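Local coordinates for nucleoside diphosphate kinase (Aquifex aeolicus, PDB 3ZTP), which probably transfers the gamma phosphate of ATP to nucleoside diphosphates by a ping-pong mechanism through a phosphorylated enzyme intermediate, at residues T6-A19 and F110-S122. Numbering follows the deposited sequence.
Sequences TLIIVKPDAMEKGA and FGTDKGKNAIHAS. With SO4 (sulfate ion), chain D.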
ATOM      1  N   THR A   6       1.151 -19.145   5.920  1.00  8.54           N
ATOM      2  CA  THR A   6       1.070 -18.704   7.299  1.00  7.74           C
ATOM      3  C   THR A   6       1.665 -17.315   7.385  1.00  7.37           C
ATOM      4  O   THR A   6       2.435 -16.908   6.512  1.00  8.97           O
ATOM      5  CB  THR A   6       1.764 -19.700   8.253  1.00  9.07           C
ATOM      6  OG1 THR A   6       1.445 -19.297   9.574  1.00 10.81           O
ATOM      7  CG2 THR A   6       3.288 -19.719   8.096  1.00  9.49           C
ATOM      8  N   LEU A   7       1.298 -16.567   8.415  1.00  7.52           N
ATOM      9  CA  LEU A   7       1.831 -15.220   8.613  1.00  7.24           C
ATOM     10  C   LEU A   7       2.852 -15.246   9.731  1.00  7.69           C
ATOM     11  O   LEU A   7       2.563 -15.781  10.808  1.00  8.48           O
ATOM     12  CB  LEU A   7       0.709 -14.258   8.986  1.00  8.79           C
ATOM     13  CG  LEU A   7       1.196 -12.803   9.077  1.00 11.32           C
ATOM     14  CD1 LEU A   7       1.286 -12.147   7.716  1.00  9.14           C
ATOM     15  CD2 LEU A   7       0.374 -11.963  10.039  1.00 14.25           C
ATOM     16  N   ILE A   8       4.014 -14.630   9.506  1.00  6.75           N
ATOM     17  CA  ILE A   8       4.916 -14.303  10.605  1.00  6.90           C
ATOM     18  C   ILE A   8       5.005 -12.799  10.772  1.00  7.20           C
ATOM     19  O   ILE A   8       4.880 -12.029   9.808  1.00  6.14           O
ATOM     20  CB  ILE A   8       6.331 -14.906  10.460  1.00  7.38           C
ATOM     21  CG1 ILE A   8       7.020 -14.444   9.165  1.00  7.33           C
ATOM     22  CG2 ILE A   8       6.262 -16.415  10.546  1.00  8.83           C
ATOM     23  CD1 ILE A   8       8.528 -14.683   9.135  1.00  9.52           C
ATOM     24  N   ILE A   9       5.212 -12.373  12.018  1.00  6.32           N
ATOM     25  CA  ILE A   9       5.562 -10.968  12.299  1.00  7.00           C
ATOM     26  C   ILE A   9       6.807 -10.968  13.164  1.00  6.82           C
ATOM     27  O   ILE A   9       6.811 -11.573  14.239  1.00  6.59           O
ATOM     28  CB  ILE A   9       4.452 -10.188  13.018  1.00  7.00           C
ATOM     29  CG1 ILE A   9       3.151 -10.306  12.232  1.00  8.49           C
ATOM     30  CG2 ILE A   9       4.882  -8.744  13.147  1.00  8.76           C
ATOM     31  CD1 ILE A   9       1.956  -9.651  12.948  1.00 12.30           C
ATOM     32  N   VAL A  10       7.842 -10.272  12.699  1.00  5.99           N
ATOM     33  CA  VAL A  10       9.057 -10.060  13.493  1.00  6.28           C
ATOM     34  C   VAL A  10       8.774  -8.886  14.405  1.00  6.85           C
ATOM     35  O   VAL A  10       8.454  -7.783  13.927  1.00  7.35           O
ATOM     36  CB  VAL A  10      10.269  -9.826  12.594  1.00  6.92           C
ATOM     37  CG1 VAL A  10      11.528  -9.539  13.414  1.00  7.52           C
ATOM     38  CG2 VAL A  10      10.470 -11.030  11.676  1.00  8.32           C
ATOM     39  N   LYS A  11       8.822  -9.133  15.705  1.00  6.98           N
ATOM     40  CA  LYS A  11       8.345  -8.197  16.710  1.00  7.47           C
ATOM     41  C   LYS A  11       9.412  -7.152  17.029  1.00  8.10           C
ATOM     42  O   LYS A  11      10.584  -7.282  16.652  1.00  8.83           O
ATOM     43  CB  LYS A  11       7.924  -8.955  17.970  1.00  7.81           C
ATOM     44  CG  LYS A  11       6.852  -9.986  17.753  1.00  8.33           C
ATOM     45  CD  LYS A  11       6.410 -10.649  19.057  1.00  8.54           C
ATOM     46  CE  LYS A  11       5.193 -11.530  18.905  1.00  8.92           C
ATOM     47  NZ  LYS A  11       4.842 -12.246  20.142  1.00 11.09           N
ATOM     48  N   PRO A  12       9.024  -6.082  17.729  1.00  7.63           N
ATOM     49  CA  PRO A  12       9.987  -4.995  17.905  1.00  8.61           C
ATOM     50  C   PRO A  12      11.249  -5.379  18.680  1.00  9.53           C
ATOM     51  O   PRO A  12      12.294  -4.733  18.492  1.00  9.78           O
ATOM     52  CB  PRO A  12       9.170  -3.907  18.623  1.00  9.75           C
ATOM     53  CG  PRO A  12       7.788  -4.158  18.190  1.00  9.19           C
ATOM     54  CD  PRO A  12       7.669  -5.670  18.146  1.00  8.13           C
ATOM     55  N   ASP A  13      11.168  -6.367  19.568  1.00  8.47           N
ATOM     56  CA  ASP A  13      12.372  -6.823  20.264  1.00  8.72           C
ATOM     57  C   ASP A  13      13.414  -7.367  19.289  1.00 10.30           C
ATOM     58  O   ASP A  13      14.593  -7.008  19.376  1.00 11.58           O
ATOM     59  CB  ASP A  13      12.055  -7.830  21.367  1.00  9.95           C
ATOM     60  CG  ASP A  13      11.296  -9.056  20.875  1.00  8.89           C
ATOM     61  OD1 ASP A  13      10.504  -8.967  19.910  1.00  9.68           O
ATOM     62  OD2 ASP A  13      11.487 -10.131  21.486  1.00 10.50           O
ATOM     63  N   ALA A  14      12.997  -8.242  18.386  1.00  9.16           N
ATOM     64  CA  ALA A  14      13.919  -8.813  17.416  1.00  8.62           C
ATOM     65  C   ALA A  14      14.365  -7.768  16.408  1.00  8.96           C
ATOM     66  O   ALA A  14      15.505  -7.802  15.939  1.00 10.32           O
ATOM     67  CB  ALA A  14      13.264 -10.020  16.718  1.00 10.23           C
ATOM     68  N   MET A  15      13.482  -6.838  16.070  0.70  8.91           N
ATOM     69  CA  MET A  15      13.840  -5.732  15.192  0.70 10.82           C
ATOM     70  C   MET A  15      14.983  -4.939  15.803  0.70 11.65           C
ATOM     71  O   MET A  15      16.001  -4.708  15.151  0.70 13.49           O
ATOM     72  CB  MET A  15      12.623  -4.842  14.925  0.70 10.65           C
ATOM     73  CG  MET A  15      11.546  -5.569  14.166  0.70 10.64           C
ATOM     74  SD  MET A  15      11.968  -5.910  12.437  0.70 13.43           S
ATOM     75  CE  MET A  15      11.677  -4.208  11.898  0.70 16.51           C
ATOM     76  N   GLU A  16      14.851  -4.583  17.075  0.70 11.94           N
ATOM     77  CA  GLU A  16      15.851  -3.776  17.753  0.70 13.33           C
ATOM     78  C   GLU A  16      17.152  -4.536  17.951  0.70 13.79           C
ATOM     79  O   GLU A  16      18.225  -3.916  17.954  0.70 17.20           O
ATOM     80  CB  GLU A  16      15.299  -3.284  19.093  0.70 17.08           C
ATOM     81  CG  GLU A  16      14.255  -2.198  18.932  0.70 24.63           C
ATOM     82  CD  GLU A  16      13.740  -1.691  20.262  0.70 39.42           C
ATOM     83  OE1 GLU A  16      14.514  -1.703  21.242  0.70 35.73           O
ATOM     84  OE2 GLU A  16      12.559  -1.292  20.323  0.70 48.76           O
ATOM     85  N   LYS A  17      17.083  -5.865  18.081  1.00 13.72           N
ATOM     86  CA  LYS A  17      18.263  -6.713  18.216  1.00 12.71           C
ATOM     87  C   LYS A  17      19.016  -6.858  16.875  1.00 13.51           C
ATOM     88  O   LYS A  17      20.130  -7.384  16.842  1.00 16.04           O
ATOM     89  CB  LYS A  17      17.904  -8.116  18.723  1.00 14.95           C
ATOM     90  CG  LYS A  17      17.519  -8.208  20.205  1.00 20.22           C
ATOM     91  CD  LYS A  17      17.277  -9.665  20.584  1.00 24.18           C
ATOM     92  CE  LYS A  17      17.200  -9.849  22.073  1.00 26.42           C
ATOM     93  NZ  LYS A  17      18.559  -9.732  22.693  1.00 31.10           N
ATOM     94  N   GLY A  18      18.407  -6.424  15.775  1.00 10.40           N
ATOM     95  CA  GLY A  18      19.021  -6.546  14.453  1.00 10.52           C
ATOM     96  C   GLY A  18      18.904  -7.923  13.828  1.00  9.53           C
ATOM     97  O   GLY A  18      19.705  -8.274  12.968  1.00 10.30           O
ATOM     98  N   ALA A  19      17.894  -8.692  14.223  1.00  8.61           N
ATOM     99  CA  ALA A  19      17.759 -10.068  13.804  1.00  8.22           C
ATOM    100  C   ALA A  19      16.895 -10.304  12.575  1.00  7.53           C
ATOM    101  O   ALA A  19      16.765 -11.441  12.147  1.00  7.56           O
ATOM    102  CB  ALA A  19      17.180 -10.878  14.966  1.00  9.61           C
ATOM    103  N   PHE A 110      16.680 -15.575  19.449  1.00  8.73           N
ATOM    104  CA  PHE A 110      16.436 -14.129  19.411  1.00  9.43           C
ATOM    105  C   PHE A 110      15.413 -13.629  20.423  1.00  9.68           C
ATOM    106  O   PHE A 110      15.245 -12.420  20.572  1.00 11.35           O
ATOM    107  CB  PHE A 110      16.006 -13.700  17.983  1.00  9.21           C
ATOM    108  CG  PHE A 110      16.998 -14.081  16.932  1.00  8.78           C
ATOM    109  CD1 PHE A 110      18.279 -13.555  16.956  1.00 11.32           C
ATOM    110  CD2 PHE A 110      16.681 -15.006  15.986  1.00  9.91           C
ATOM    111  CE1 PHE A 110      19.224 -13.934  15.990  1.00 11.22           C
ATOM    112  CE2 PHE A 110      17.624 -15.398  15.017  1.00 10.66           C
ATOM    113  CZ  PHE A 110      18.897 -14.853  15.043  1.00 10.15           C
ATOM    114  N   GLY A 111      14.695 -14.541  21.067  1.00  8.83           N
ATOM    115  CA  GLY A 111      13.681 -14.186  22.040  1.00  8.72           C
ATOM    116  C   GLY A 111      14.264 -13.936  23.408  1.00 10.16           C
ATOM    117  O   GLY A 111      15.205 -14.592  23.853  1.00 11.48           O
ATOM    118  N   THR A 112      13.687 -12.972  24.110  1.00 10.22           N
ATOM    119  CA  THR A 112      14.100 -12.628  25.468  1.00 11.54           C
ATOM    120  C   THR A 112      13.352 -13.428  26.518  1.00 10.61           C
ATOM    121  O   THR A 112      13.987 -14.019  27.386  1.00 13.31           O
ATOM    122  CB  THR A 112      13.895 -11.121  25.699  1.00 12.79           C
ATOM    123  OG1 THR A 112      14.682 -10.382  24.756  1.00 13.66           O
ATOM    124  CG2 THR A 112      14.293 -10.716  27.107  1.00 14.38           C
ATOM    125  N   ASP A 113      12.033 -13.474  26.430  1.00 10.91           N
ATOM    126  CA  ASP A 113      11.225 -14.057  27.494  1.00 11.64           C
ATOM    127  C   ASP A 113       9.906 -14.542  26.884  1.00 11.45           C
ATOM    128  O   ASP A 113       9.851 -14.779  25.657  1.00 11.46           O
ATOM    129  CB  ASP A 113      11.059 -13.035  28.638  1.00 12.44           C
ATOM    130  CG  ASP A 113      10.535 -11.712  28.157  1.00 12.92           C
ATOM    131  OD1 ASP A 113       9.558 -11.739  27.400  1.00 15.13           O
ATOM    132  OD2 ASP A 113      11.067 -10.649  28.531  1.00 13.47           O
ATOM    133  N   LYS A 114       8.855 -14.707  27.660  1.00 11.81           N
ATOM    134  CA  LYS A 114       7.618 -15.242  27.077  1.00 12.81           C
ATOM    135  C   LYS A 114       6.756 -14.177  26.416  1.00 14.11           C
ATOM    136  O   LYS A 114       5.781 -14.504  25.723  1.00 16.99           O
ATOM    137  CB  LYS A 114       6.812 -16.019  28.135  1.00 15.84           C
ATOM    138  CG  LYS A 114       6.200 -15.146  29.207  1.00 18.65           C
ATOM    139  CD  LYS A 114       5.774 -15.992  30.416  1.00 27.02           C
ATOM    140  CE  LYS A 114       4.701 -16.994  30.063  1.00 52.85           C
ATOM    141  NZ  LYS A 114       4.155 -17.652  31.286  1.00 71.62           N
ATOM    142  N   GLY A 115       7.078 -12.906  26.649  1.00 12.06           N
ATOM    143  CA  GLY A 115       6.361 -11.800  26.027  1.00 12.18           C
ATOM    144  C   GLY A 115       7.161 -11.208  24.877  1.00 11.32           C
ATOM    145  O   GLY A 115       6.683 -11.122  23.737  1.00 12.53           O
ATOM    146  N   LYS A 116       8.378 -10.774  25.168  1.00 10.58           N
ATOM    147  CA  LYS A 116       9.300 -10.329  24.137  1.00  9.56           C
ATOM    148  C   LYS A 116       9.983 -11.555  23.582  1.00  8.90           C
ATOM    149  O   LYS A 116      11.090 -11.932  23.997  1.00 10.14           O
ATOM    150  CB  LYS A 116      10.315  -9.320  24.687  1.00 12.58           C
ATOM    151  CG  LYS A 116       9.634  -8.015  25.108  1.00 17.38           C
ATOM    152  CD  LYS A 116      10.637  -6.945  25.490  1.00 31.28           C
ATOM    153  CE  LYS A 116       9.931  -5.604  25.698  1.00 50.06           C
ATOM    154  NZ  LYS A 116      10.858  -4.451  25.547  1.00 66.03           N
ATOM    155  N   ASN A 117       9.267 -12.208  22.668  1.00  8.57           N
ATOM    156  CA  ASN A 117       9.680 -13.510  22.159  1.00  8.48           C
ATOM    157  C   ASN A 117       9.904 -13.515  20.655  1.00  7.78           C
ATOM    158  O   ASN A 117       9.663 -14.526  19.988  1.00  8.88           O
ATOM    159  CB  ASN A 117       8.703 -14.616  22.565  1.00  9.97           C
ATOM    160  CG  ASN A 117       7.338 -14.445  21.971  1.00 11.18           C
ATOM    161  OD1 ASN A 117       7.049 -13.468  21.299  1.00 10.96           O
ATOM    162  ND2 ASN A 117       6.471 -15.409  22.248  1.00 13.09           N
ATOM    163  N   ALA A 118      10.356 -12.381  20.140  1.00  7.66           N
ATOM    164  CA  ALA A 118      10.927 -12.224  18.792  1.00  6.54           C
ATOM    165  C   ALA A 118       9.964 -12.264  17.632  1.00  6.20           C
ATOM    166  O   ALA A 118      10.166 -11.540  16.663  1.00  7.18           O
ATOM    167  CB  ALA A 118      12.076 -13.225  18.547  1.00  8.11           C
ATOM    168  N   ILE A 119       8.978 -13.147  17.670  1.00  7.53           N
ATOM    169  CA  ILE A 119       8.225 -13.469  16.469  1.00  7.28           C
ATOM    170  C   ILE A 119       6.851 -14.008  16.828  1.00  7.17           C
ATOM    171  O   ILE A 119       6.666 -14.684  17.836  1.00  9.00           O
ATOM    172  CB  ILE A 119       9.020 -14.483  15.581  1.00  7.36           C
ATOM    173  CG1 ILE A 119       8.382 -14.698  14.209  1.00  7.75           C
ATOM    174  CG2 ILE A 119       9.244 -15.821  16.327  1.00  8.76           C
ATOM    175  CD1 ILE A 119       9.333 -15.366  13.225  1.00  7.95           C
ATOM    176  N   HIS A 120       5.888 -13.654  15.983  1.00  7.11           N
ATOM    177  CA  HIS A 120       4.538 -14.183  15.958  1.00  7.38           C
ATOM    178  C   HIS A 120       4.408 -15.111  14.748  1.00  7.32           C
ATOM    179  O   HIS A 120       4.904 -14.771  13.670  1.00  7.53           O
ATOM    180  CB  HIS A 120       3.535 -13.040  15.745  1.00  8.42           C
ATOM    181  CG  HIS A 120       2.159 -13.518  15.417  1.00 10.87           C
ATOM    182  ND1 HIS A 120       1.235 -13.813  16.388  1.00 13.36           N
ATOM    183  CD2 HIS A 120       1.571 -13.795  14.234  1.00 10.43           C
ATOM    184  CE1 HIS A 120       0.123 -14.239  15.814  1.00 13.18           C
ATOM    185  NE2 HIS A 120       0.303 -14.235  14.511  1.00 10.03           N
ATOM    186  N   ALA A 121       3.705 -16.226  14.891  1.00  8.24           N
ATOM    187  CA  ALA A 121       3.253 -16.998  13.733  1.00  7.73           C
ATOM    188  C   ALA A 121       1.819 -17.429  13.925  1.00  8.43           C
ATOM    189  O   ALA A 121       1.388 -17.705  15.049  1.00  9.80           O
ATOM    190  CB  ALA A 121       4.128 -18.224  13.497  1.00  9.83           C
ATOM    191  N   SER A 122       1.081 -17.504  12.831  1.00  8.14           N
ATOM    192  CA  SER A 122      -0.302 -17.983  12.890  1.00  8.45           C
ATOM    193  C   SER A 122      -0.386 -19.379  13.515  1.00  9.69           C
ATOM    194  O   SER A 122       0.471 -20.227  13.305  1.00 11.28           O
ATOM    195  CB  SER A 122      -0.887 -18.053  11.477  1.00  8.83           C
ATOM    196  OG  SER A 122      -0.720 -16.839  10.779  1.00  9.56           O
TER
HETATM  197  S   SO4 D 510       1.968 -13.568  19.499  0.61 29.77           S
HETATM  198  O1  SO4 D 510       3.112 -14.464  19.387  0.61 35.26           O
HETATM  199  O2  SO4 D 510       0.771 -14.258  19.020  0.61 37.69           O
HETATM  200  O3  SO4 D 510       1.691 -13.196  20.884  0.61 34.25           O
HETATM  201  O4  SO4 D 510       2.213 -12.355  18.767  0.61 20.32           O
HETATM  202  O   HOH W   1       2.597 -20.829  11.598  1.00 10.55           O
HETATM  203  O   HOH W   2       4.391 -10.782  22.532  1.00 16.74           O
HETATM  204  O   HOH W   3       3.555 -14.836  21.510  1.00 24.20           O
HETATM  205  O   HOH W   4      14.046 -10.471  22.208  1.00 11.34           O
HETATM  206  O   HOH W   5      17.436 -10.235  25.272  1.00 37.44           O
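Lys-11 stretches its extended chain past the backbone of Ala-118 and Ile-119 to bring NZ to Asn-117, where it meets a lone pair of OD1 in the amide plane at 2.8 Å. A long side chain ending in an ammonium group suits this place: NZ also makes weak bonds to two oxygens of a bound sulfate, and a water links it to Gly-115 O. The amide of Asn-117 serves both ways, since its ND2 is held by Thr-93 O. His-120 reaches the same anion from the neighbouring strand. Its CG stands anti to the backbone N (chi1 168°), and the sulfate sits at the ring edge, with O2 2.7 Å from ND1; on the other nitrogen, NE2 is fixed by Glu-131. This is probably the nucleotide site, as in other members of the NDK family, built on the ferredoxin-like antiparallel sheet: His-120 is the predicted phosphohistidine, Lys-11 and Asn-117 are predicted ATP ligands, and the sulfate probably marks a phosphate position. The histidine's edge strand is aligned by paired bonds with Ile-9, His-120 N lying 2.9 Å from Ile-9 O. On the opposite face of the sheet from the histidine, CD1 of branched Ile-119 comes against CB of Ile-8, and small Ala-121 fits beside Ile-8 CG2. Past the strand, Asp-13 turns its carboxylate toward the incoming loop, CG lying between its backbone N and carbonyl carbon (chi1 57°); the syn lone pair of OD2 accepts from Ala-118 N at 2.9 Å, and a water joins OD2 to Phe-110 O and Thr-112 OG1. The methyl groups of Ala-14 and Ala-118 allow helix and loop to approach closely. Beyond the helix, Ala-19 CB rests over one face of the Phe-110 ring, a CH-pi contact 3.8 Å from the ring centroid.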